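Local coordinates for protein protease 2A (Rhinovirus C, PDB 5X45) that is a viral cysteine protease of the chymotrypsin-like fold that probably cleaves the viral polyprotein and carries a structural zinc site, at residues Asp66-Val71 with Lys110-His115; Gly58-Arg63 with Gly119-Gly124. All coordinates share one frame; numbering follows the deposited sequence.

Contact 1: Asp66-Val71 with Lys110-His115; sequences DRYFPV and KLLCKH. With ZN (zinc ion), chain E.
Leu112 meets the Tyr68 ring at its edge, its CD1 lying in the ring plane, 3.8 Å from Tyr68 CE2, with the two side chains crossing at about a right angle. Further along 66-71, the Arg67 guanidinium and the Phe69 ring lie one over the other: the guanidinium has Phe69 CE1 over the centre of one face, 3.2 Å above its plane, while the Phe69 ring carries Arg67 NE towards the rim of one face. That guanidinium is held side-on, NE and NH2 both donating within its plane to Tyr68 O, and Arg67 NH2 lies 2.9 Å from Tyr68 O.

The second touching pair is aliphatic. Val71 CG1 sits 3.6 Å from Leu111 CD1, again nearly perpendicular. The Leu111 CB points away, but with CG anti to the backbone N (chi1 169°) the branch end swings back to Val71. Val71 also touches Tyr60 on the strand that runs between the two.

Further along the same segment Cys113 and His115 bind zinc, Cys113 SG at 2.5 Å and His115 ND1 at 2.5 Å; Cys53 SG is a third ligand, and Cys55 belongs to the same site. The polar ends of the contact find partners on the N-terminal arm: Tyr68 OH is hydrogen-bonded to Pro4 O and Lys110 NZ to Gly3 O. With no hydrogen bond across 66-71 and 110-115, cohesion here is apolar, and the segment whose Leu111 and Leu112 meet Val71 and Tyr68 also supplies two zinc ligands.

Contact 2: Gly58-Arg63 with Gly119-Gly124; sequences GCYYSR and GMITAG
Ile121 sends its CD1 obliquely towards the Tyr60 ring, neither squarely over a face nor at the edge, and comes within 3.7 Å of Tyr60 CD2. The two side chains point at each other from strands that flank 110-113 in the barrel. Tyr60 CG lies between its own backbone N and carbonyl carbon (chi1 76°), which carries the ring inward, while Ile121 is extended along CG1 to CD1, its methyl end being the part that touches. The same methyl lies 3.7 Å from Tyr61 O, a packing contact and not a hydrogen bond, so CD1 rests against both a ring and a peptide oxygen.

Tyr60 is fixed from further round as well: its ring meets that of Phe131 edge-to-face, and its OH is hydrogen-bonded to His101 O. Ile121 in turn packs on Val129 and Phe131. On the neighbouring residue, the Tyr61 ring has Arg63 N above one face, towards the rim, and its OH bonds to Asp66 OD1.

Chemically, then, this is a buried apolar meeting in the interior of the closed barrel of a chymotrypsin-like domain. The phenol hydroxyl is satisfied by a backbone carbonyl, so the inward tyrosine brings no unpaired polar end into the core.

In the fold
The two contacts belong to one antiparallel six-stranded barrel, and their centres are 7 Å apart. Strand 57-62, which carries half of contact 2, runs between the two strands of contact 1 and bonds to both: Val71 N lies 2.7 Å from Gly58 O, and Leu112 N lies 2.8 Å from Cys59 O. Both are probable hydrogen bonds, and they explain why 66-71 and 110-115 meet through side chains alone. Strand 116-124 follows 110-113 directly and pairs with it, while the pairing of 57-62 with 110-113 closes the barrel; each contact skips one strand, 57-62 in contact 1 and 110-113 in contact 2. The zinc, held by Cys113 and His115 of contact 1, is about 14 Å from the Tyr60 side chain.

Contact 1: Asp66-Val71 with Lys110-His115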
loop_
_atom_site.group_PDB
_atom_site.type_symbol
_atom_site.label_atom_id
_atom_site.label_comp_id
_atom_site.label_asym_id
_atom_site.label_seq_id
_atom_site.Cartn_x
_atom_site.Cartn_y
_atom_site.Cartn_z
ATOM N N ASP A 66 -14.925 5.058 -4.864
ATOM C CA ASP A 66 -15.018 3.998 -5.879
ATOM C C ASP A 66 -14.563 4.444 -7.278
ATOM O O ASP A 66 -15.268 4.246 -8.268
ATOM C CB ASP A 66 -16.445 3.451 -5.950
ATOM C CG ASP A 66 -16.506 2.050 -6.563
ATOM O OD1 ASP A 66 -15.498 1.312 -6.461
ATOM O OD2 ASP A 66 -17.556 1.690 -7.151
ATOM N N ARG A 67 -13.378 5.039 -7.350
ATOM C CA ARG A 67 -12.779 5.415 -8.627
ATOM C C ARG A 67 -11.281 5.596 -8.483
ATOM O O ARG A 67 -10.757 5.665 -7.377
ATOM C CB ARG A 67 -13.406 6.703 -9.170
ATOM C CG ARG A 67 -13.379 7.860 -8.181
ATOM C CD ARG A 67 -13.472 9.201 -8.878
ATOM N NE ARG A 67 -12.229 9.536 -9.562
ATOM C CZ ARG A 67 -11.922 10.752 -10.002
ATOM N NH1 ARG A 67 -12.764 11.762 -9.826
ATOM N NH2 ARG A 67 -10.764 10.964 -10.611
ATOM N N TYR A 68 -10.599 5.695 -9.611
ATOM C CA TYR A 68 -9.178 5.990 -9.609
ATOM C C TYR A 68 -8.919 7.496 -9.648
ATOM O O TYR A 68 -9.720 8.251 -10.199
ATOM C CB TYR A 68 -8.502 5.298 -10.791
ATOM C CG TYR A 68 -7.949 3.952 -10.436
ATOM C CD1 TYR A 68 -8.786 2.856 -10.264
ATOM C CD2 TYR A 68 -6.582 3.777 -10.248
ATOM C CE1 TYR A 68 -8.273 1.615 -9.923
ATOM C CE2 TYR A 68 -6.059 2.545 -9.903
ATOM C CZ TYR A 68 -6.906 1.468 -9.741
ATOM O OH TYR A 68 -6.381 0.242 -9.403
ATOM N N PHE A 69 -7.819 7.919 -9.026
ATOM C CA PHE A 69 -7.360 9.312 -9.050
ATOM C C PHE A 69 -5.924 9.410 -9.523
ATOM O O PHE A 69 -5.089 8.627 -9.094
ATOM C CB PHE A 69 -7.432 9.957 -7.667
ATOM C CG PHE A 69 -8.815 10.273 -7.209
ATOM C CD1 PHE A 69 -9.450 11.437 -7.627
ATOM C CD2 PHE A 69 -9.476 9.425 -6.326
ATOM C CE1 PHE A 69 -10.733 11.740 -7.179
ATOM C CE2 PHE A 69 -10.755 9.717 -5.884
ATOM C CZ PHE A 69 -11.386 10.874 -6.311
ATOM N N PRO A 70 -5.615 10.411 -10.355
ATOM C CA PRO A 70 -4.203 10.740 -10.578
ATOM C C PRO A 70 -3.610 11.240 -9.276
ATOM O O PRO A 70 -4.369 11.753 -8.456
ATOM C CB PRO A 70 -4.254 11.850 -11.630
ATOM C CG PRO A 70 -5.567 11.644 -12.322
ATOM C CD PRO A 70 -6.506 11.178 -11.239
ATOM N N VAL A 71 -2.308 11.071 -9.064
ATOM C CA VAL A 71 -1.694 11.534 -7.818
ATOM C C VAL A 71 -0.195 11.742 -8.007
ATOM O O VAL A 71 0.442 11.017 -8.776
ATOM C CB VAL A 71 -1.966 10.526 -6.658
ATOM C CG1 VAL A 71 -1.243 9.210 -6.897
ATOM C CG2 VAL A 71 -1.596 11.116 -5.311
ATOM N N LYS A 110 -4.571 0.320 -4.352
ATOM C CA LYS A 110 -3.307 0.286 -5.068
ATOM C C LYS A 110 -2.872 1.624 -5.635
ATOM O O LYS A 110 -3.692 2.385 -6.135
ATOM C CB LYS A 110 -3.384 -0.737 -6.202
ATOM C CG LYS A 110 -3.454 -2.172 -5.717
ATOM C CD LYS A 110 -3.459 -3.147 -6.867
ATOM C CE LYS A 110 -4.840 -3.305 -7.455
ATOM N NZ LYS A 110 -4.844 -4.286 -8.579
ATOM N N LEU A 111 -1.564 1.870 -5.576
ATOM C CA LEU A 111 -0.919 2.981 -6.262
ATOM C C LEU A 111 -0.092 2.448 -7.431
ATOM O O LEU A 111 0.836 1.649 -7.243
ATOM C CB LEU A 111 -0.029 3.772 -5.304
ATOM C CG LEU A 111 0.905 4.812 -5.927
ATOM C CD1 LEU A 111 0.105 5.882 -6.646
ATOM C CD2 LEU A 111 1.769 5.444 -4.852
ATOM N N LEU A 112 -0.419 2.912 -8.633
ATOM C CA LEU A 112 0.251 2.451 -9.847
ATOM C C LEU A 112 0.962 3.558 -10.602
ATOM O O LEU A 112 0.461 4.675 -10.722
ATOM C CB LEU A 112 -0.746 1.792 -10.802
ATOM C CG LEU A 112 -1.379 0.481 -10.374
ATOM C CD1 LEU A 112 -2.749 0.746 -9.786
ATOM C CD2 LEU A 112 -1.458 -0.444 -11.577
ATOM N N CYS A 113 2.144 3.237 -11.103
ATOM C CA CYS A 113 2.782 4.045 -12.127
ATOM C C CYS A 113 2.628 3.325 -13.469
ATOM O O CYS A 113 1.940 2.313 -13.560
ATOM C CB CYS A 113 4.248 4.279 -11.785
ATOM S SG CYS A 113 5.245 2.784 -11.880
ATOM N N LYS A 114 3.282 3.828 -14.504
ATOM C CA LYS A 114 3.181 3.210 -15.813
ATOM C C LYS A 114 3.694 1.763 -15.789
ATOM O O LYS A 114 3.153 0.894 -16.464
ATOM C CB LYS A 114 3.953 4.042 -16.837
ATOM C CG LYS A 114 4.269 3.309 -18.121
ATOM C CD LYS A 114 5.503 3.888 -18.800
ATOM C CE LYS A 114 5.896 3.037 -19.988
ATOM N NZ LYS A 114 4.731 2.825 -20.895
ATOM N N HIS A 115 4.726 1.506 -14.992
ATOM C CA HIS A 115 5.397 0.207 -14.986
ATOM C C HIS A 115 4.767 -0.855 -14.066
ATOM O O HIS A 115 5.070 -2.041 -14.190
ATOM C CB HIS A 115 6.865 0.407 -14.624
ATOM C CG HIS A 115 7.568 1.363 -15.532
ATOM N ND1 HIS A 115 8.047 2.585 -15.106
ATOM C CD2 HIS A 115 7.854 1.288 -16.854
ATOM C CE1 HIS A 115 8.606 3.214 -16.124
ATOM N NE2 HIS A 115 8.503 2.450 -17.195
HETATM ZN ZN ZN E . 7.455 3.521 -12.885
#

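Contact 2: Gly58-Arg63 with Gly119-Gly124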
loop_
_atom_site.group_PDB
_atom_site.type_symbol
_atom_site.label_atom_id
_atom_site.label_comp_id
_atom_site.label_asym_id
_atom_site.label_seq_id
_atom_site.Cartn_x
_atom_site.Cartn_y
_atom_site.Cartn_z
ATOM N N GLY A 58 1.556 8.780 -10.206
ATOM C CA GLY A 58 0.736 7.783 -10.859
ATOM C C GLY A 58 -0.731 7.948 -10.531
ATOM O O GLY A 58 -1.250 9.062 -10.449
ATOM N N CYS A 59 -1.408 6.826 -10.347
ATOM C CA CYS A 59 -2.826 6.841 -10.047
ATOM C C CYS A 59 -3.150 5.819 -8.974
ATOM O O CYS A 59 -2.439 4.826 -8.821
ATOM C CB CYS A 59 -3.641 6.565 -11.303
ATOM S SG CYS A 59 -3.118 5.072 -12.142
ATOM N N TYR A 60 -4.203 6.066 -8.206
ATOM C CA TYR A 60 -4.547 5.127 -7.156
ATOM C C TYR A 60 -6.051 4.898 -7.037
ATOM O O TYR A 60 -6.859 5.753 -7.398
ATOM C CB TYR A 60 -3.972 5.592 -5.812
ATOM C CG TYR A 60 -4.719 6.727 -5.154
ATOM C CD1 TYR A 60 -4.484 8.045 -5.518
ATOM C CD2 TYR A 60 -5.666 6.476 -4.156
ATOM C CE1 TYR A 60 -5.164 9.085 -4.901
ATOM C CE2 TYR A 60 -6.349 7.508 -3.538
ATOM C CZ TYR A 60 -6.095 8.810 -3.914
ATOM O OH TYR A 60 -6.772 9.840 -3.302
ATOM N N TYR A 61 -6.413 3.735 -6.513
ATOM C CA TYR A 61 -7.806 3.403 -6.275
ATOM C C TYR A 61 -8.276 3.939 -4.921
ATOM O O TYR A 61 -7.639 3.703 -3.897
ATOM C CB TYR A 61 -8.000 1.888 -6.346
ATOM C CG TYR A 61 -9.394 1.459 -6.001
ATOM C CD1 TYR A 61 -10.464 1.781 -6.828
ATOM C CD2 TYR A 61 -9.652 0.747 -4.838
ATOM C CE1 TYR A 61 -11.755 1.395 -6.508
ATOM C CE2 TYR A 61 -10.941 0.358 -4.510
ATOM C CZ TYR A 61 -11.985 0.687 -5.349
ATOM O OH TYR A 61 -13.261 0.306 -5.031
ATOM N N SER A 62 -9.379 4.677 -4.933
ATOM C CA SER A 62 -10.040 5.139 -3.715
ATOM C C SER A 62 -11.320 4.350 -3.499
ATOM O O SER A 62 -12.270 4.509 -4.278
ATOM C CB SER A 62 -10.367 6.633 -3.804
ATOM O OG SER A 62 -11.232 7.035 -2.748
ATOM N N ARG A 63 -11.372 3.526 -2.451
ATOM C CA ARG A 63 -12.559 2.690 -2.241
ATOM C C ARG A 63 -13.766 3.541 -1.869
ATOM O O ARG A 63 -14.865 3.303 -2.367
ATOM C CB ARG A 63 -12.340 1.619 -1.167
ATOM C CG ARG A 63 -13.462 0.584 -1.178
ATOM C CD ARG A 63 -13.306 -0.480 -0.120
ATOM N NE ARG A 63 -13.843 -0.035 1.165
ATOM C CZ ARG A 63 -15.012 -0.426 1.668
ATOM N NH1 ARG A 63 -15.777 -1.276 0.996
ATOM N NH2 ARG A 63 -15.418 0.033 2.844
ATOM N N GLY A 119 2.748 0.812 -4.667
ATOM C CA GLY A 119 2.291 1.130 -3.327
ATOM C C GLY A 119 0.873 0.739 -2.970
ATOM O O GLY A 119 0.091 0.320 -3.821
ATOM N N MET A 120 0.557 0.864 -1.685
ATOM C CA MET A 120 -0.777 0.587 -1.154
ATOM C C MET A 120 -1.132 1.638 -0.119
ATOM O O MET A 120 -0.287 2.019 0.692
ATOM C CB MET A 120 -0.845 -0.788 -0.494
ATOM C CG MET A 120 -1.144 -1.954 -1.404
ATOM S SD MET A 120 -1.407 -3.475 -0.435
ATOM C CE MET A 120 0.127 -3.558 0.494
ATOM N N ILE A 121 -2.370 2.110 -0.132
ATOM C CA ILE A 121 -2.800 3.047 0.897
ATOM C C ILE A 121 -2.649 2.401 2.267
ATOM O O ILE A 121 -3.079 1.265 2.471
ATOM C CB ILE A 121 -4.250 3.483 0.716
ATOM C CG1 ILE A 121 -4.414 4.237 -0.604
ATOM C CG2 ILE A 121 -4.692 4.312 1.924
ATOM C CD1 ILE A 121 -5.814 4.731 -0.843
ATOM N N THR A 122 -2.027 3.118 3.197
ATOM C CA THR A 122 -1.796 2.589 4.533
ATOM C C THR A 122 -2.354 3.520 5.606
ATOM O O THR A 122 -2.613 3.106 6.737
ATOM C CB THR A 122 -0.302 2.370 4.768
ATOM O OG1 THR A 122 -0.104 1.640 5.981
ATOM C CG2 THR A 122 0.432 3.702 4.828
ATOM N N ALA A 123 -2.537 4.778 5.225
ATOM C CA ALA A 123 -3.057 5.814 6.102
ATOM C C ALA A 123 -3.337 7.057 5.269
ATOM O O ALA A 123 -2.860 7.173 4.144
ATOM C CB ALA A 123 -2.074 6.127 7.211
ATOM N N GLY A 124 -4.131 7.970 5.809
ATOM C CA GLY A 124 -4.389 9.244 5.160
ATOM C C GLY A 124 -5.355 10.089 5.969
ATOM O O GLY A 124 -6.022 9.585 6.867
#